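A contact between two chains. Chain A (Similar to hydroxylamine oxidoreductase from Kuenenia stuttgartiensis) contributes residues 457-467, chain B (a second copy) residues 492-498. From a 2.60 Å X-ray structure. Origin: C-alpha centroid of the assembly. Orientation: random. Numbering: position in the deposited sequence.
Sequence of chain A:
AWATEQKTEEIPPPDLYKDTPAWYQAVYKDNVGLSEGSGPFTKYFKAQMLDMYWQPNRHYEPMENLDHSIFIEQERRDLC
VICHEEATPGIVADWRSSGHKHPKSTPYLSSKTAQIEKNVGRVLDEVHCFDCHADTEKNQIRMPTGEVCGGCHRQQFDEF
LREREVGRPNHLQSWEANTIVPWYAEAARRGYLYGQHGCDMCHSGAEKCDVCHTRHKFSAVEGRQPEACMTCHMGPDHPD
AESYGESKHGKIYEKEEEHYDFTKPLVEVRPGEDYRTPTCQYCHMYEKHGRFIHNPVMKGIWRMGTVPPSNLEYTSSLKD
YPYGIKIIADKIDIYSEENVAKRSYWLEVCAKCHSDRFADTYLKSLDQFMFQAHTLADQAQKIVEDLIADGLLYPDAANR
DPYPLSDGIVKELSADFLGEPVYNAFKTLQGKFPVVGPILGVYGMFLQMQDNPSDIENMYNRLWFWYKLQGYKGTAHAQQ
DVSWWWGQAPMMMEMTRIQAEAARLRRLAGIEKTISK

Chain A (457-467) ENMYNRLWFWY
Chain B 492-498: MMEMTRI

Both stretches are helical throughout and continue beyond their ends; chain A widens to a pi-type turn at 463-467, where Tyr A467 N donates a hydrogen bond to Arg A462 O at 3.0 Å. The axes approach to 11.1 Å, their N-to-C directions 147° apart, so the helices run roughly antiparallel. The nearest CA atoms are those of Asn A458 and Met B493, 7.5 Å apart.

Packing centres on Met B493 (chi m, t, t), whose CA-to-CB bond points toward the other stretch. The apolar pair is its SD with Trp A466 CH2, 4.1 Å apart; SD lies 4.6 Å from the six-membered ring centroid of Trp A466, 31° off the normal, an oblique sulfur-aromatic contact. Its CG makes van der Waals contact with polar groups, 3.7 Å from Asn A458 ND2 and 3.7 Å from Arg A462 NH1, at the edge of that guanidinium.

No direct hydrogen bond crosses. Asn A458 ND2 and Thr B496 OG1 are 3.4 Å apart, but the angle is poor. One water instead links the helices, accepting from Asn A458 ND2 (2.7 Å) and Arg A462 NH1 (3.1 Å) and donating to Met B493 O (2.9 Å).

Like charges meet where Arg B497 NH2 lies over one face of the Arg A462 (m, t, m) guanidinium, 3.1 Å from Arg A462 CZ. Arg B497 (m, t, t) also makes a long salt bridge, NH1 to Glu B494 OE2, 3.7 Å.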

# COMPACT_ATOMS: atom_id res chain seq x y z
N GLU A 457 -52.24 -33.74 -31.61
CA GLU A 457 -51.10 -34.54 -31.15
C GLU A 457 -49.95 -33.66 -30.68
O GLU A 457 -49.28 -33.97 -29.69
CB GLU A 457 -50.64 -35.48 -32.26
CG GLU A 457 -51.50 -36.72 -32.41
CD GLU A 457 -51.15 -37.52 -33.65
OE1 GLU A 457 -51.37 -37.00 -34.77
OE2 GLU A 457 -50.64 -38.65 -33.51
N ASN A 458 -49.71 -32.54 -31.37
CA ASN A 458 -48.67 -31.61 -30.95
C ASN A 458 -49.11 -30.72 -29.80
O ASN A 458 -48.26 -30.22 -29.06
CB ASN A 458 -48.23 -30.75 -32.13
CG ASN A 458 -46.98 -31.28 -32.80
OD1 ASN A 458 -46.55 -32.40 -32.53
ND2 ASN A 458 -46.38 -30.47 -33.67
N MET A 459 -50.42 -30.50 -29.63
CA MET A 459 -50.89 -29.86 -28.40
C MET A 459 -50.51 -30.69 -27.19
O MET A 459 -49.95 -30.17 -26.22
CB MET A 459 -52.41 -29.67 -28.45
CG MET A 459 -52.92 -28.78 -29.56
SD MET A 459 -54.72 -28.76 -29.63
CE MET A 459 -54.99 -27.76 -31.10
N TYR A 460 -50.81 -31.99 -27.23
CA TYR A 460 -50.41 -32.88 -26.14
C TYR A 460 -48.90 -32.96 -26.01
O TYR A 460 -48.36 -32.99 -24.90
CB TYR A 460 -51.01 -34.27 -26.34
CG TYR A 460 -50.51 -35.29 -25.34
CD1 TYR A 460 -50.62 -35.06 -23.98
CD2 TYR A 460 -49.94 -36.48 -25.77
CE1 TYR A 460 -50.16 -35.99 -23.06
CE2 TYR A 460 -49.48 -37.41 -24.86
CZ TYR A 460 -49.60 -37.16 -23.50
OH TYR A 460 -49.14 -38.09 -22.59
N ASN A 461 -48.19 -32.99 -27.15
CA ASN A 461 -46.73 -33.02 -27.11
C ASN A 461 -46.18 -31.82 -26.36
O ASN A 461 -45.27 -31.96 -25.53
CB ASN A 461 -46.18 -33.07 -28.53
CG ASN A 461 -46.24 -34.45 -29.14
OD1 ASN A 461 -46.32 -35.45 -28.43
ND2 ASN A 461 -46.18 -34.52 -30.47
N ARG A 462 -46.72 -30.63 -26.62
CA ARG A 462 -46.29 -29.45 -25.87
C ARG A 462 -46.68 -29.54 -24.41
O ARG A 462 -46.01 -28.93 -23.55
CB ARG A 462 -46.86 -28.18 -26.51
CG ARG A 462 -46.16 -27.76 -27.80
CD ARG A 462 -46.70 -26.44 -28.32
NE ARG A 462 -48.09 -26.54 -28.74
CZ ARG A 462 -48.47 -26.93 -29.95
NH1 ARG A 462 -47.56 -27.25 -30.86
NH2 ARG A 462 -49.76 -26.99 -30.26
N LEU A 463 -47.74 -30.28 -24.09
CA LEU A 463 -48.14 -30.43 -22.69
C LEU A 463 -47.11 -31.23 -21.90
O LEU A 463 -46.67 -30.80 -20.83
CB LEU A 463 -49.52 -31.09 -22.62
CG LEU A 463 -50.29 -31.07 -21.29
CD1 LEU A 463 -51.78 -31.21 -21.54
CD2 LEU A 463 -49.82 -32.16 -20.34
N TRP A 464 -46.71 -32.39 -22.42
CA TRP A 464 -45.85 -33.29 -21.65
C TRP A 464 -44.37 -33.10 -21.93
O TRP A 464 -43.54 -33.52 -21.10
CB TRP A 464 -46.24 -34.75 -21.90
CG TRP A 464 -45.90 -35.28 -23.27
CD1 TRP A 464 -46.72 -35.31 -24.36
CD2 TRP A 464 -44.67 -35.88 -23.67
NE1 TRP A 464 -46.07 -35.87 -25.43
CE2 TRP A 464 -44.80 -36.23 -25.03
CE3 TRP A 464 -43.46 -36.14 -23.03
CZ2 TRP A 464 -43.78 -36.83 -25.75
CZ3 TRP A 464 -42.44 -36.74 -23.74
CH2 TRP A 464 -42.60 -37.08 -25.09
N PHE A 465 -43.99 -32.48 -23.05
CA PHE A 465 -42.58 -32.29 -23.37
C PHE A 465 -42.09 -30.86 -23.20
O PHE A 465 -40.88 -30.64 -23.18
CB PHE A 465 -42.29 -32.77 -24.80
CG PHE A 465 -40.82 -32.98 -25.08
CD1 PHE A 465 -40.17 -34.09 -24.59
CD2 PHE A 465 -40.11 -32.06 -25.83
CE1 PHE A 465 -38.82 -34.29 -24.84
CE2 PHE A 465 -38.76 -32.25 -26.08
CZ PHE A 465 -38.12 -33.37 -25.59
N TRP A 466 -42.99 -29.88 -23.09
CA TRP A 466 -42.59 -28.50 -22.84
C TRP A 466 -43.05 -28.01 -21.48
O TRP A 466 -42.23 -27.64 -20.64
CB TRP A 466 -43.15 -27.58 -23.94
CG TRP A 466 -42.22 -27.32 -25.07
CD1 TRP A 466 -41.05 -27.95 -25.34
CD2 TRP A 466 -42.39 -26.33 -26.09
NE1 TRP A 466 -40.48 -27.43 -26.47
CE2 TRP A 466 -41.28 -26.43 -26.95
CE3 TRP A 466 -43.37 -25.37 -26.36
CZ2 TRP A 466 -41.12 -25.61 -28.07
CZ3 TRP A 466 -43.21 -24.55 -27.47
CH2 TRP A 466 -42.10 -24.68 -28.31
N TYR A 467 -44.36 -28.03 -21.22
CA TYR A 467 -44.89 -27.33 -20.06
C TYR A 467 -44.80 -28.17 -18.80
O TYR A 467 -44.58 -27.63 -17.71
CB TYR A 467 -46.32 -26.88 -20.34
CG TYR A 467 -46.41 -26.00 -21.58
CD1 TYR A 467 -45.52 -24.95 -21.76
CD2 TYR A 467 -47.35 -26.25 -22.56
CE1 TYR A 467 -45.59 -24.14 -22.88
CE2 TYR A 467 -47.43 -25.45 -23.69
CZ TYR A 467 -46.55 -24.40 -23.85
OH TYR A 467 -46.61 -23.60 -24.97
N MET B 492 -41.49 -25.94 -37.44
CA MET B 492 -42.19 -27.18 -37.76
C MET B 492 -43.57 -27.21 -37.12
O MET B 492 -44.49 -27.81 -37.68
CB MET B 492 -41.36 -28.38 -37.30
CG MET B 492 -40.09 -28.60 -38.10
SD MET B 492 -40.41 -28.94 -39.84
CE MET B 492 -38.77 -29.33 -40.42
N MET B 493 -43.73 -26.58 -35.95
CA MET B 493 -45.01 -26.62 -35.26
C MET B 493 -46.05 -25.76 -35.94
O MET B 493 -47.24 -26.10 -35.96
CB MET B 493 -44.84 -26.21 -33.80
CG MET B 493 -44.49 -27.37 -32.90
SD MET B 493 -43.78 -26.84 -31.34
CE MET B 493 -43.57 -28.43 -30.58
N GLU B 494 -45.64 -24.61 -36.48
CA GLU B 494 -46.57 -23.81 -37.26
C GLU B 494 -46.96 -24.53 -38.55
O GLU B 494 -48.11 -24.43 -39.00
CB GLU B 494 -45.98 -22.43 -37.56
CG GLU B 494 -45.80 -21.56 -36.32
CD GLU B 494 -47.10 -20.93 -35.83
OE1 GLU B 494 -47.03 -19.92 -35.11
OE2 GLU B 494 -48.19 -21.44 -36.17
N MET B 495 -46.03 -25.27 -39.15
CA MET B 495 -46.37 -26.09 -40.31
C MET B 495 -47.43 -27.13 -39.95
O MET B 495 -48.30 -27.45 -40.77
CB MET B 495 -45.12 -26.77 -40.86
CG MET B 495 -45.36 -27.61 -42.10
SD MET B 495 -45.75 -26.63 -43.56
CE MET B 495 -44.12 -26.04 -44.01
N THR B 496 -47.38 -27.66 -38.72
CA THR B 496 -48.42 -28.56 -38.25
C THR B 496 -49.77 -27.85 -38.20
O THR B 496 -50.78 -28.38 -38.67
CB THR B 496 -48.06 -29.12 -36.87
OG1 THR B 496 -46.78 -29.75 -36.93
CG2 THR B 496 -49.10 -30.12 -36.41
N ARG B 497 -49.80 -26.65 -37.63
CA ARG B 497 -51.05 -25.90 -37.53
C ARG B 497 -51.56 -25.47 -38.91
O ARG B 497 -52.77 -25.45 -39.15
CB ARG B 497 -50.87 -24.68 -36.63
CG ARG B 497 -50.45 -24.98 -35.20
CD ARG B 497 -50.34 -23.70 -34.40
NE ARG B 497 -50.06 -23.93 -32.98
CZ ARG B 497 -48.85 -23.83 -32.43
NH1 ARG B 497 -47.81 -23.50 -33.18
NH2 ARG B 497 -48.70 -24.05 -31.14
N ILE B 498 -50.64 -25.14 -39.82
CA ILE B 498 -51.04 -24.69 -41.14
C ILE B 498 -51.67 -25.83 -41.93
O ILE B 498 -52.68 -25.65 -42.63
CB ILE B 498 -49.84 -24.07 -41.88
CG1 ILE B 498 -49.44 -22.75 -41.23
CG2 ILE B 498 -50.16 -23.86 -43.35
CD1 ILE B 498 -48.15 -22.18 -41.76
O HOH W 1 -47.62 -28.08 -33.85